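Cwp19 (Clostridioides difficile, PDB 5OQ3) probably cleaves cell-wall peptidoglycan through the TIM-barrel glycoside hydrolase domain described here, and may have N-acetylmuramoyl-L-alanine amidase activity. Local coordinates at residues Tyr126-Ala131 against Ala140-Lys145; Ser149-Val152 against Lys157-Tyr160. All coordinates share one frame; numbering follows the deposited sequence.

Interaction 1. Residues Tyr126-Ala131 against Ala140-Lys145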
loop_
_atom_site.group_PDB
_atom_site.type_symbol
_atom_site.label_atom_id
_atom_site.label_comp_id
_atom_site.label_asym_id
_atom_site.label_seq_id
_atom_site.Cartn_x
_atom_site.Cartn_y
_atom_site.Cartn_z
ATOM N N TYR A 126 -6.427 -3.863 7.561
ATOM C CA TYR A 126 -6.673 -4.684 8.772
ATOM C C TYR A 126 -5.891 -4.257 10.033
ATOM O O TYR A 126 -6.235 -4.723 11.096
ATOM C CB TYR A 126 -6.369 -6.166 8.544
ATOM C CG TYR A 126 -6.974 -6.786 7.283
ATOM C CD1 TYR A 126 -8.341 -6.897 7.099
ATOM C CD2 TYR A 126 -6.152 -7.305 6.307
ATOM C CE1 TYR A 126 -8.872 -7.488 5.967
ATOM C CE2 TYR A 126 -6.659 -7.932 5.184
ATOM C CZ TYR A 126 -8.031 -8.035 5.023
ATOM O OH TYR A 126 -8.499 -8.648 3.897
ATOM N N ARG A 127 -4.863 -3.398 9.920
ATOM C CA ARG A 127 -4.102 -3.037 11.102
ATOM C C ARG A 127 -4.982 -2.289 12.069
ATOM O O ARG A 127 -5.751 -1.398 11.676
ATOM C CB ARG A 127 -2.924 -2.151 10.679
ATOM C CG ARG A 127 -2.192 -1.410 11.819
ATOM C CD ARG A 127 -1.147 -0.452 11.263
ATOM N NE ARG A 127 -0.026 -1.172 10.680
ATOM C CZ ARG A 127 0.795 -0.682 9.749
ATOM N NH1 ARG A 127 0.671 0.564 9.310
ATOM N NH2 ARG A 127 1.782 -1.442 9.276
ATOM N N ILE A 128 -4.801 -2.586 13.353
ATOM C CA ILE A 128 -5.402 -1.795 14.443
ATOM C C ILE A 128 -4.310 -1.189 15.333
ATOM O O ILE A 128 -4.290 -0.002 15.492
ATOM C CB ILE A 128 -6.413 -2.585 15.318
ATOM C CG1 ILE A 128 -7.516 -3.229 14.473
ATOM C CG2 ILE A 128 -7.004 -1.652 16.373
ATOM C CD1 ILE A 128 -8.310 -4.271 15.214
ATOM N N THR A 129 -3.434 -2.005 15.910
ATOM C CA THR A 129 -2.415 -1.490 16.823
ATOM C C THR A 129 -1.009 -1.769 16.364
ATOM O O THR A 129 -0.794 -2.638 15.527
ATOM C CB THR A 129 -2.556 -2.097 18.234
ATOM O OG1 THR A 129 -2.336 -3.504 18.174
ATOM C CG2 THR A 129 -3.908 -1.805 18.824
ATOM N N MET A 130 -0.065 -1.060 16.989
ATOM C CA MET A 130 1.358 -1.351 16.907
ATOM C C MET A 130 1.759 -2.157 18.133
ATOM O O MET A 130 0.966 -2.353 19.060
ATOM C CB MET A 130 2.203 -0.071 16.851
ATOM C CG MET A 130 1.773 0.956 15.838
ATOM S SD MET A 130 1.429 0.252 14.237
ATOM C CE MET A 130 1.989 1.528 13.155
ATOM N N ALA A 131 2.997 -2.634 18.130
ATOM C CA ALA A 131 3.453 -3.571 19.142
ATOM C C ALA A 131 3.155 -3.080 20.551
ATOM O O ALA A 131 3.456 -1.935 20.900
ATOM C CB ALA A 131 4.957 -3.795 19.012
ATOM N N ALA A 140 -13.279 5.832 22.552
ATOM C CA ALA A 140 -14.610 5.199 22.738
ATOM C C ALA A 140 -15.337 4.841 21.442
ATOM O O ALA A 140 -15.963 3.780 21.330
ATOM C CB ALA A 140 -15.504 6.107 23.582
ATOM N N ASN A 141 -15.237 5.722 20.459
ATOM C CA ASN A 141 -15.946 5.536 19.192
ATOM C C ASN A 141 -15.174 4.715 18.152
ATOM O O ASN A 141 -15.627 4.561 17.027
ATOM C CB ASN A 141 -16.334 6.902 18.606
ATOM C CG ASN A 141 -15.124 7.764 18.222
ATOM O OD1 ASN A 141 -13.958 7.373 18.420
ATOM N ND2 ASN A 141 -15.404 8.968 17.675
ATOM N N HIS A 142 -14.012 4.188 18.526
ATOM C CA HIS A 142 -13.165 3.449 17.587
ATOM C C HIS A 142 -13.894 2.167 17.170
ATOM O O HIS A 142 -14.431 1.473 18.039
ATOM C CB HIS A 142 -11.856 3.126 18.280
ATOM C CG HIS A 142 -10.787 2.619 17.372
ATOM N ND1 HIS A 142 -10.895 1.434 16.668
ATOM C CD2 HIS A 142 -9.575 3.129 17.067
ATOM C CE1 HIS A 142 -9.792 1.247 15.973
ATOM N NE2 HIS A 142 -8.971 2.255 16.204
ATOM N N PRO A 143 -13.949 1.865 15.851
ATOM C CA PRO A 143 -14.631 0.625 15.437
ATOM C C PRO A 143 -14.207 -0.640 16.150
ATOM O O PRO A 143 -15.032 -1.514 16.367
ATOM C CB PRO A 143 -14.332 0.546 13.943
ATOM C CG PRO A 143 -14.135 1.980 13.532
ATOM C CD PRO A 143 -13.460 2.645 14.686
ATOM N N ALA A 144 -12.925 -0.773 16.487
ATOM C CA ALA A 144 -12.444 -1.973 17.166
ATOM C C ALA A 144 -12.952 -2.042 18.634
ATOM O O ALA A 144 -13.138 -3.129 19.183
ATOM C CB ALA A 144 -10.930 -2.010 17.125
ATOM N N LYS A 145 -13.143 -0.879 19.241
ATOM C CA LYS A 145 -13.707 -0.815 20.586
ATOM C C LYS A 145 -15.207 -1.105 20.573
ATOM O O LYS A 145 -15.730 -1.833 21.433
ATOM C CB LYS A 145 -13.427 0.563 21.231
ATOM C CG LYS A 145 -13.903 0.660 22.663
ATOM C CD LYS A 145 -13.302 1.876 23.340
ATOM C CE LYS A 145 -12.022 1.544 24.109
ATOM N NZ LYS A 145 -12.314 0.902 25.410
HETATM O O HOH W 1 -6.154 2.399 15.419
#
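Apolar contacts of Ile128 with Ala144 and with the His142 ring supply the direct part of this small interface, which buries 98 Å² in all. Ile128 meets the single methyl of Ala144 with both ends of its branched chain: CD1 lies 4.0 Å from Ala144 CB, and CG2 is equally close to it. A chi1 of -55° sets CG1 beside the backbone N and leaves CG2 anti to it, and from there CG2 also reaches the imidazole, approaching His142 CE1 obliquely at 4.0 Å.

The polar part runs through His142, and both ring nitrogens are used in the ring plane. His142 stands at the N-cap position of helix 143-146, and its ND1 accepts a capping bond from Ala144 N over 3.0 Å, only 3° out of that plane. The site belongs to the long loop that follows barrel strand 118-123 of the TIM barrel, the short helix being an excursion within it. On the other nitrogen, a water lies 2.9 Å from His142 NE2. The same water donates to Ile128 O at 3.0 Å, bridging the two segments where their backbones stay apart, with Ile128 CA and Ala144 CA separated by 7.6 Å. Tyr160 packs against Ile128, His142 and Ala144.

Interaction 2. Residues Ser149-Val152 against Lys157-Tyr160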
loop_
_atom_site.group_PDB
_atom_site.type_symbol
_atom_site.label_atom_id
_atom_site.label_comp_id
_atom_site.label_asym_id
_atom_site.label_seq_id
_atom_site.Cartn_x
_atom_site.Cartn_y
_atom_site.Cartn_z
ATOM N N SER A 149 -15.872 -8.279 18.635
ATOM C CA SER A 149 -16.003 -9.508 17.842
ATOM C C SER A 149 -15.100 -9.456 16.561
ATOM O O SER A 149 -14.771 -10.475 15.995
ATOM C CB SER A 149 -17.470 -9.707 17.359
ATOM O OG SER A 149 -18.287 -10.033 18.420
ATOM N N TRP A 150 -14.811 -8.251 16.102
ATOM C CA TRP A 150 -14.056 -8.069 14.846
ATOM C C TRP A 150 -12.564 -8.217 15.014
ATOM O O TRP A 150 -11.845 -8.192 13.998
ATOM C CB TRP A 150 -14.315 -6.698 14.285
ATOM C CG TRP A 150 -15.723 -6.411 13.815
ATOM C CD1 TRP A 150 -16.822 -7.209 13.900
ATOM C CD2 TRP A 150 -16.152 -5.201 13.204
ATOM N NE1 TRP A 150 -17.887 -6.586 13.362
ATOM C CE2 TRP A 150 -17.526 -5.332 12.960
ATOM C CE3 TRP A 150 -15.525 -3.986 12.908
ATOM C CZ2 TRP A 150 -18.281 -4.309 12.344
ATOM C CZ3 TRP A 150 -16.256 -2.997 12.321
ATOM C CH2 TRP A 150 -17.617 -3.150 12.060
ATOM N N VAL A 151 -12.077 -8.296 16.258
ATOM C CA VAL A 151 -10.673 -8.063 16.517
ATOM C C VAL A 151 -9.970 -9.372 16.881
ATOM O O VAL A 151 -10.470 -10.136 17.708
ATOM C CB VAL A 151 -10.537 -7.062 17.704
ATOM C CG1 VAL A 151 -9.100 -6.865 18.107
ATOM C CG2 VAL A 151 -11.203 -5.749 17.368
ATOM N N VAL A 152 -8.772 -9.566 16.315
ATOM C CA VAL A 152 -7.947 -10.730 16.605
ATOM C C VAL A 152 -6.569 -10.252 17.057
ATOM O O VAL A 152 -5.961 -9.413 16.387
ATOM C CB VAL A 152 -7.799 -11.648 15.359
ATOM C CG1 VAL A 152 -6.830 -12.772 15.589
ATOM C CG2 VAL A 152 -9.122 -12.218 14.902
ATOM N N LYS A 157 0.138 -7.552 18.686
ATOM C CA LYS A 157 -0.634 -6.603 17.910
ATOM C C LYS A 157 -2.044 -7.130 17.664
ATOM O O LYS A 157 -2.305 -8.338 17.735
ATOM C CB LYS A 157 0.055 -6.363 16.548
ATOM C CG LYS A 157 1.353 -5.608 16.663
ATOM C CD LYS A 157 2.167 -5.574 15.368
ATOM C CE LYS A 157 1.469 -4.726 14.317
ATOM N NZ LYS A 157 2.200 -4.645 13.021
ATOM N N TYR A 158 -2.930 -6.207 17.344
ATOM C CA TYR A 158 -4.322 -6.501 17.047
ATOM C C TYR A 158 -4.679 -6.099 15.630
ATOM O O TYR A 158 -4.169 -5.096 15.104
ATOM C CB TYR A 158 -5.268 -5.792 18.015
ATOM C CG TYR A 158 -5.167 -6.232 19.454
ATOM C CD1 TYR A 158 -4.221 -5.694 20.314
ATOM C CD2 TYR A 158 -6.061 -7.169 19.966
ATOM C CE1 TYR A 158 -4.168 -6.076 21.655
ATOM C CE2 TYR A 158 -6.010 -7.574 21.300
ATOM C CZ TYR A 158 -5.068 -7.018 22.135
ATOM O OH TYR A 158 -4.988 -7.397 23.476
ATOM N N TYR A 159 -5.595 -6.883 15.041
ATOM C CA TYR A 159 -6.008 -6.809 13.628
ATOM C C TYR A 159 -7.486 -7.012 13.518
ATOM O O TYR A 159 -8.068 -7.778 14.287
ATOM C CB TYR A 159 -5.293 -7.934 12.860
ATOM C CG TYR A 159 -3.803 -7.856 12.894
ATOM C CD1 TYR A 159 -3.104 -8.399 13.947
ATOM C CD2 TYR A 159 -3.069 -7.263 11.859
ATOM C CE1 TYR A 159 -1.726 -8.294 14.003
ATOM C CE2 TYR A 159 -1.687 -7.150 11.912
ATOM C CZ TYR A 159 -1.023 -7.718 12.959
ATOM O OH TYR A 159 0.356 -7.615 12.962
ATOM N N TYR A 160 -8.082 -6.411 12.484
ATOM C CA TYR A 160 -9.428 -6.819 12.087
ATOM C C TYR A 160 -9.354 -8.208 11.441
ATOM O O TYR A 160 -8.374 -8.509 10.748
ATOM C CB TYR A 160 -10.072 -5.837 11.134
ATOM C CG TYR A 160 -10.311 -4.485 11.748
ATOM C CD1 TYR A 160 -11.256 -4.311 12.782
ATOM C CD2 TYR A 160 -9.560 -3.400 11.374
ATOM C CE1 TYR A 160 -11.430 -3.089 13.377
ATOM C CE2 TYR A 160 -9.748 -2.154 11.940
ATOM C CZ TYR A 160 -10.681 -2.006 12.968
ATOM O OH TYR A 160 -10.871 -0.768 13.534
#
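With CG1 anti to the backbone N (chi1 175°), Val151 turns this methyl toward Tyr158, whose ring carbon CG sits beside its own backbone N. Val151 CG1 consequently comes to 3.6 Å from Tyr158 CD2, an oblique approach that also brings it near Tyr158 CB. This is a diagonal contact, because the residue paired with Val151 is Tyr160.

Beneath these side chains the backbones are joined at the antiparallel hydrogen-bonded pair Val152 and Tyr159. The bond from Val152 N to Tyr159 O is short and straight, 2.8 Å with 169° at the hydrogen. Its return partner, Tyr159 N to Val152 O at 2.9 Å, is more bent, at 147°, and its donor also stands tilted from the carbonyl plane. Val152 O also lies at the edge of the Tyr159 ring. Weaker CA-H...O contacts supplement the pair: Tyr159 O receives Val151 CA, and Trp150 O faces Tyr160 CA at 3.4 Å.

At the non-hydrogen-bonded pair, Val151 and Tyr160 project from the same face, whereas Val152 and Tyr159 occupy the other. Tyr160 CE1 lies at the edge of the Trp150 indole, and Trp150 CB approaches Tyr160 CD1 at 4.2 Å. Both polar ends are held by outside partners, Trp150 NE1 by Glu166 and Tyr160 OH by Ser77, and both rings meet Tyr170 of helix 165-181. The reciprocal bonds mark an antiparallel pair, and the short connection between strands 151-154 and 157-160 makes it a beta hairpin, inserted between barrel strands 118-123 and 186-189.

In the fold
Interactions 1 and 2 illustrate how an excursion from a TIM barrel can be built as one packed unit: they lie in series along the chain, and their centres are about 8 Å apart. Strand 157-160 joins them. Beyond its pairing with 151-154, it receives segment 126-131 through probable hydrogen bonds, Tyr126 O to Tyr160 N at 2.9 Å and Thr129 OG1 to Tyr158 N at 2.9 Å. A second link runs through side chains, where Val151 of the hairpin touches Ala144 of the short helix. Both contacts are some 19 to 20 Å, centre to centre, from the middle of the chain.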